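Local structure of beta sliding clamp (Borrelia burgdorferi, 6DJ8) at residues A[219-224]-A[256-261]; A[178-183]-A[196-201]. The protein probably forms a ring-shaped head-to-tail homodimer around DNA that tethers DNA polymerases and other proteins to it and so confers processivity. All coordinates share one frame; numbering follows the deposited sequence.

Contact 1: residues A[219-224]-A[256-261]; sequences IVPVKI and IACSLI
Ile-219 and Ile-261 are joined through their backbones twice, once directly and once through solvent. The amide of Ile-261 donates to Ile-219 O (N to O 2.9 Å) along a nearly straight line, 169° at the hydrogen, and arrives in the carbonyl plane. The same oxygen also receives a longer CA-H contact from Leu-260 CA at 3.4 Å. In the other direction, water 1 accepts from Ile-219 N at 2.9 Å and donates to Ile-261 O at 2.6 Å, so it stands in for the second bond of an antiparallel pair where the chain 256-261 has already left its strand.

Packing fills the rest, nearly all of it apolar. Ile-261 has CG1 anti to the carbonyl carbon, and its terminal CD1 reaches the Pro-221 ring, 3.6 Å from CG, while also meeting CG2 of Ile-219, whose side chain it crosses at about a right angle. The exception is the adjoining ring carbon, Pro-221 CD, 3.2 Å from the carbonyl Ser-259 O. Val-220 spreads its two methyls over two partners: CG1 lies 3.9 Å from Cys-258 SG, and CG2 is 3.7 Å from Leu-260 CD2. From the helix, Ile-224 extends CD1 between Cys-258 SG and Ile-256 CG2.

Strands 219-221 and 256-259 run at 111° to each other. Strand 218-221 and helix 223-231 thus pack on the end of strand 254-259, joining two sheets within the central domain: 254-259's continues into N-terminal-domain strands, 218-221's into C-terminal-domain strands. Phe-247 of strand 246-251 packs against Val-220, Ile-224 and Leu-260, and helix 223-231 adds Phe-227, Leu-228 and Leu-231 around Ile-256.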
# COMPACT_ATOMS: atom_id res chain seq x y z
N ILE A 219 -6.11 -34.05 -8.16
CA ILE A 219 -5.57 -32.75 -8.54
C ILE A 219 -6.57 -31.69 -8.07
O ILE A 219 -7.71 -31.66 -8.54
CB ILE A 219 -5.34 -32.63 -10.05
CG1 ILE A 219 -4.44 -33.76 -10.55
CG2 ILE A 219 -4.74 -31.26 -10.39
CD1 ILE A 219 -4.52 -33.95 -12.01
N VAL A 220 -6.12 -30.84 -7.16
CA VAL A 220 -6.96 -29.82 -6.52
C VAL A 220 -6.49 -28.45 -6.97
O VAL A 220 -5.31 -28.12 -6.80
CB VAL A 220 -6.89 -29.92 -4.99
CG1 VAL A 220 -7.82 -28.88 -4.36
CG2 VAL A 220 -7.25 -31.33 -4.53
N PRO A 221 -7.37 -27.61 -7.51
CA PRO A 221 -6.95 -26.26 -7.92
C PRO A 221 -6.32 -25.53 -6.75
O PRO A 221 -6.77 -25.65 -5.61
CB PRO A 221 -8.25 -25.59 -8.38
CG PRO A 221 -9.14 -26.74 -8.79
CD PRO A 221 -8.81 -27.80 -7.76
N VAL A 222 -5.23 -24.82 -7.03
CA VAL A 222 -4.47 -24.23 -5.95
C VAL A 222 -5.27 -23.15 -5.21
O VAL A 222 -4.99 -22.88 -4.04
CB VAL A 222 -3.12 -23.68 -6.47
CG1 VAL A 222 -3.33 -22.44 -7.40
CG2 VAL A 222 -2.21 -23.35 -5.29
N LYS A 223 -6.26 -22.52 -5.85
CA LYS A 223 -6.89 -21.36 -5.22
C LYS A 223 -7.41 -21.70 -3.82
O LYS A 223 -7.22 -20.92 -2.88
CB LYS A 223 -8.02 -20.81 -6.08
CG LYS A 223 -8.78 -19.63 -5.44
CD LYS A 223 -9.86 -19.10 -6.35
CE LYS A 223 -10.56 -17.86 -5.74
NZ LYS A 223 -11.68 -17.41 -6.62
N ILE A 224 -8.01 -22.89 -3.65
CA ILE A 224 -8.55 -23.21 -2.33
C ILE A 224 -7.45 -23.23 -1.28
O ILE A 224 -7.70 -22.91 -0.11
CB ILE A 224 -9.35 -24.54 -2.34
CG1 ILE A 224 -10.18 -24.62 -1.05
CG2 ILE A 224 -8.41 -25.75 -2.44
CD1 ILE A 224 -11.17 -25.76 -1.02
N ILE A 256 -15.53 -26.23 3.60
CA ILE A 256 -15.15 -25.71 2.29
C ILE A 256 -15.05 -26.89 1.34
O ILE A 256 -14.60 -27.97 1.72
CB ILE A 256 -13.80 -24.96 2.35
CG1 ILE A 256 -13.63 -24.25 3.69
CG2 ILE A 256 -13.69 -23.94 1.21
CD1 ILE A 256 -12.30 -23.65 3.87
N ALA A 257 -15.45 -26.67 0.09
CA ALA A 257 -15.36 -27.71 -0.92
C ALA A 257 -15.06 -27.07 -2.27
O ALA A 257 -15.34 -25.89 -2.49
CB ALA A 257 -16.65 -28.54 -1.00
N CYS A 258 -14.47 -27.87 -3.17
CA CYS A 258 -14.28 -27.43 -4.55
C CYS A 258 -14.21 -28.66 -5.43
O CYS A 258 -14.19 -29.80 -4.95
CB CYS A 258 -13.02 -26.58 -4.69
SG CYS A 258 -11.44 -27.52 -4.54
N SER A 259 -14.20 -28.44 -6.75
CA SER A 259 -14.12 -29.53 -7.70
C SER A 259 -12.67 -29.89 -7.98
O SER A 259 -11.78 -29.04 -7.95
CB SER A 259 -14.79 -29.18 -9.03
OG SER A 259 -16.19 -29.10 -8.87
N LEU A 260 -12.45 -31.18 -8.25
CA LEU A 260 -11.15 -31.63 -8.70
C LEU A 260 -10.97 -31.36 -10.19
O LEU A 260 -11.93 -31.20 -10.94
CB LEU A 260 -10.99 -33.13 -8.42
CG LEU A 260 -11.21 -33.55 -6.97
CD1 LEU A 260 -11.18 -35.07 -6.85
CD2 LEU A 260 -10.19 -32.91 -6.03
N ILE A 261 -9.71 -31.30 -10.60
CA ILE A 261 -9.37 -31.23 -12.02
C ILE A 261 -9.26 -32.66 -12.50
O ILE A 261 -8.51 -33.46 -11.91
CB ILE A 261 -8.05 -30.46 -12.21
CG1 ILE A 261 -8.23 -29.02 -11.71
CG2 ILE A 261 -7.64 -30.43 -13.67
CD1 ILE A 261 -6.98 -28.44 -11.15
O HOH W 1 -8.00 -35.18 -10.03

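Contact 2: residues A[178-183]-A[196-201]; sequences NVLNGV and VSTNGH
The flat peptide group joining Asn-199 to Gly-200 carries Leu-180 CD1 on one face, 4.0 Å from Asn-199 C, while its N-H points to Thr-198 OG1. This peptide lies in the turn that follows strand 192-198 of an antiparallel beta hairpin; the partner strand, 182-187, is preceded by the type I turn Val-179 to Gly-182, which leads into it. Asn-199 supplies the second flat group: its OD1 accepts from His-201 N at 2.8 Å, with the donor 41° out of the amide plane, and also from Arg-202 N, and its ND2 bonds to Tyr-350 OH. The segment thus contains an ST turn (Gly-200 N to Thr-198 OG1, 3.0 Å) followed by an Asx turn, and Thr-198 OG1 is also bonded to Arg-202 O.

Leu-180 and Thr-198 lie side by side and point the same way, CD2 of the leucine against CG2 of the threonine at 3.8 Å. This corner borders the bound peptide, which packs on Thr-198 and His-201 and forms backbone hydrogen bonds with Gly-200.

Where the turn before strand 182-187 faces the end of strand 192-198, Leu-180 O and Thr-198 O, both acceptors, come within 3.1 Å. Water 2 is lodged there: it accepts from Thr-198 N and lies 2.6 Å from Leu-180 O and 2.7 Å from Gly-182 O.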
# COMPACT_ATOMS: atom_id res chain seq x y z
N ASN A 178 -4.94 -26.07 -16.89
CA ASN A 178 -5.73 -26.76 -15.87
C ASN A 178 -4.86 -27.60 -14.95
O ASN A 178 -4.96 -27.50 -13.72
CB ASN A 178 -6.81 -27.61 -16.54
N VAL A 179 -4.01 -28.46 -15.51
CA VAL A 179 -3.35 -29.44 -14.66
C VAL A 179 -2.31 -28.77 -13.77
O VAL A 179 -2.28 -29.00 -12.55
CB VAL A 179 -2.75 -30.57 -15.51
CG1 VAL A 179 -1.85 -31.44 -14.67
CG2 VAL A 179 -3.86 -31.40 -16.14
N LEU A 180 -1.46 -27.93 -14.34
CA LEU A 180 -0.37 -27.35 -13.56
C LEU A 180 -0.88 -26.36 -12.52
O LEU A 180 -0.14 -26.05 -11.57
CB LEU A 180 0.63 -26.67 -14.50
CG LEU A 180 1.32 -27.68 -15.43
CD1 LEU A 180 2.47 -27.04 -16.16
CD2 LEU A 180 1.78 -28.91 -14.64
N ASN A 181 -2.10 -25.86 -12.66
CA ASN A 181 -2.68 -24.97 -11.66
C ASN A 181 -3.16 -25.73 -10.43
O ASN A 181 -3.49 -25.11 -9.42
CB ASN A 181 -3.82 -24.16 -12.28
CG ASN A 181 -4.51 -23.23 -11.28
OD1 ASN A 181 -5.63 -23.49 -10.84
ND2 ASN A 181 -3.82 -22.16 -10.89
N GLY A 182 -3.14 -27.06 -10.48
CA GLY A 182 -3.60 -27.85 -9.36
C GLY A 182 -2.45 -28.32 -8.48
O GLY A 182 -1.29 -28.35 -8.88
N VAL A 183 -2.81 -28.67 -7.24
CA VAL A 183 -1.91 -29.34 -6.31
C VAL A 183 -2.19 -30.83 -6.45
O VAL A 183 -3.35 -31.25 -6.40
CB VAL A 183 -2.15 -28.86 -4.88
CG1 VAL A 183 -1.28 -29.64 -3.92
CG2 VAL A 183 -1.88 -27.35 -4.77
N VAL A 196 2.58 -32.43 -4.54
CA VAL A 196 3.49 -31.91 -5.56
C VAL A 196 2.82 -30.72 -6.23
O VAL A 196 1.61 -30.75 -6.48
CB VAL A 196 3.84 -32.99 -6.61
CG1 VAL A 196 4.70 -32.40 -7.73
CG2 VAL A 196 4.55 -34.16 -5.94
N SER A 197 3.60 -29.68 -6.53
CA SER A 197 3.08 -28.60 -7.37
C SER A 197 4.19 -28.08 -8.26
O SER A 197 5.36 -28.06 -7.87
CB SER A 197 2.51 -27.45 -6.54
OG SER A 197 3.50 -26.92 -5.68
N THR A 198 3.81 -27.60 -9.44
CA THR A 198 4.80 -27.06 -10.36
C THR A 198 4.10 -26.18 -11.38
O THR A 198 2.91 -26.33 -11.66
CB THR A 198 5.54 -28.18 -11.10
OG1 THR A 198 6.56 -27.62 -11.94
CG2 THR A 198 4.55 -28.94 -11.97
N ASN A 199 4.88 -25.28 -11.97
CA ASN A 199 4.44 -24.47 -13.10
C ASN A 199 5.21 -24.84 -14.35
O ASN A 199 5.21 -24.07 -15.32
CB ASN A 199 4.58 -22.98 -12.79
CG ASN A 199 6.02 -22.50 -12.84
OD1 ASN A 199 6.97 -23.30 -12.77
ND2 ASN A 199 6.19 -21.19 -13.01
N GLY A 200 5.92 -25.97 -14.33
CA GLY A 200 6.77 -26.37 -15.43
C GLY A 200 8.21 -25.94 -15.30
O GLY A 200 9.08 -26.50 -15.98
N HIS A 201 8.50 -24.95 -14.47
CA HIS A 201 9.86 -24.46 -14.32
C HIS A 201 10.41 -24.59 -12.91
O HIS A 201 11.62 -24.78 -12.75
CB HIS A 201 9.90 -23.00 -14.77
CG HIS A 201 9.53 -22.83 -16.20
ND1 HIS A 201 8.22 -22.78 -16.63
CD2 HIS A 201 10.29 -22.73 -17.32
CE1 HIS A 201 8.19 -22.67 -17.95
NE2 HIS A 201 9.43 -22.62 -18.38
O HOH W 2 0.98 -27.97 -10.28

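Strand 182-187 connects the two sites, whose centres are about 13 Å apart: it pairs with 192-198 in contact 2 and, on its other side, with 218-221, the outer strand of the sheet, which contact 1 uses. Val-220 O lies 2.6 Å from Val-183 N and Val-222 N lies 3.0 Å from Asn-181 O, both probable hydrogen bonds. Side chains of contact 1 also pack on the backbone of contact 2, with Ile-219 CG2 3.7 Å from Gly-182 CA and Ile-261 CD1 3.4 Å from Asn-178 O. The bound peptide is within reach of three residues of contact 2, whereas contact 1 meets contact 2 through the 178-183 segment. Both belong to the central domain.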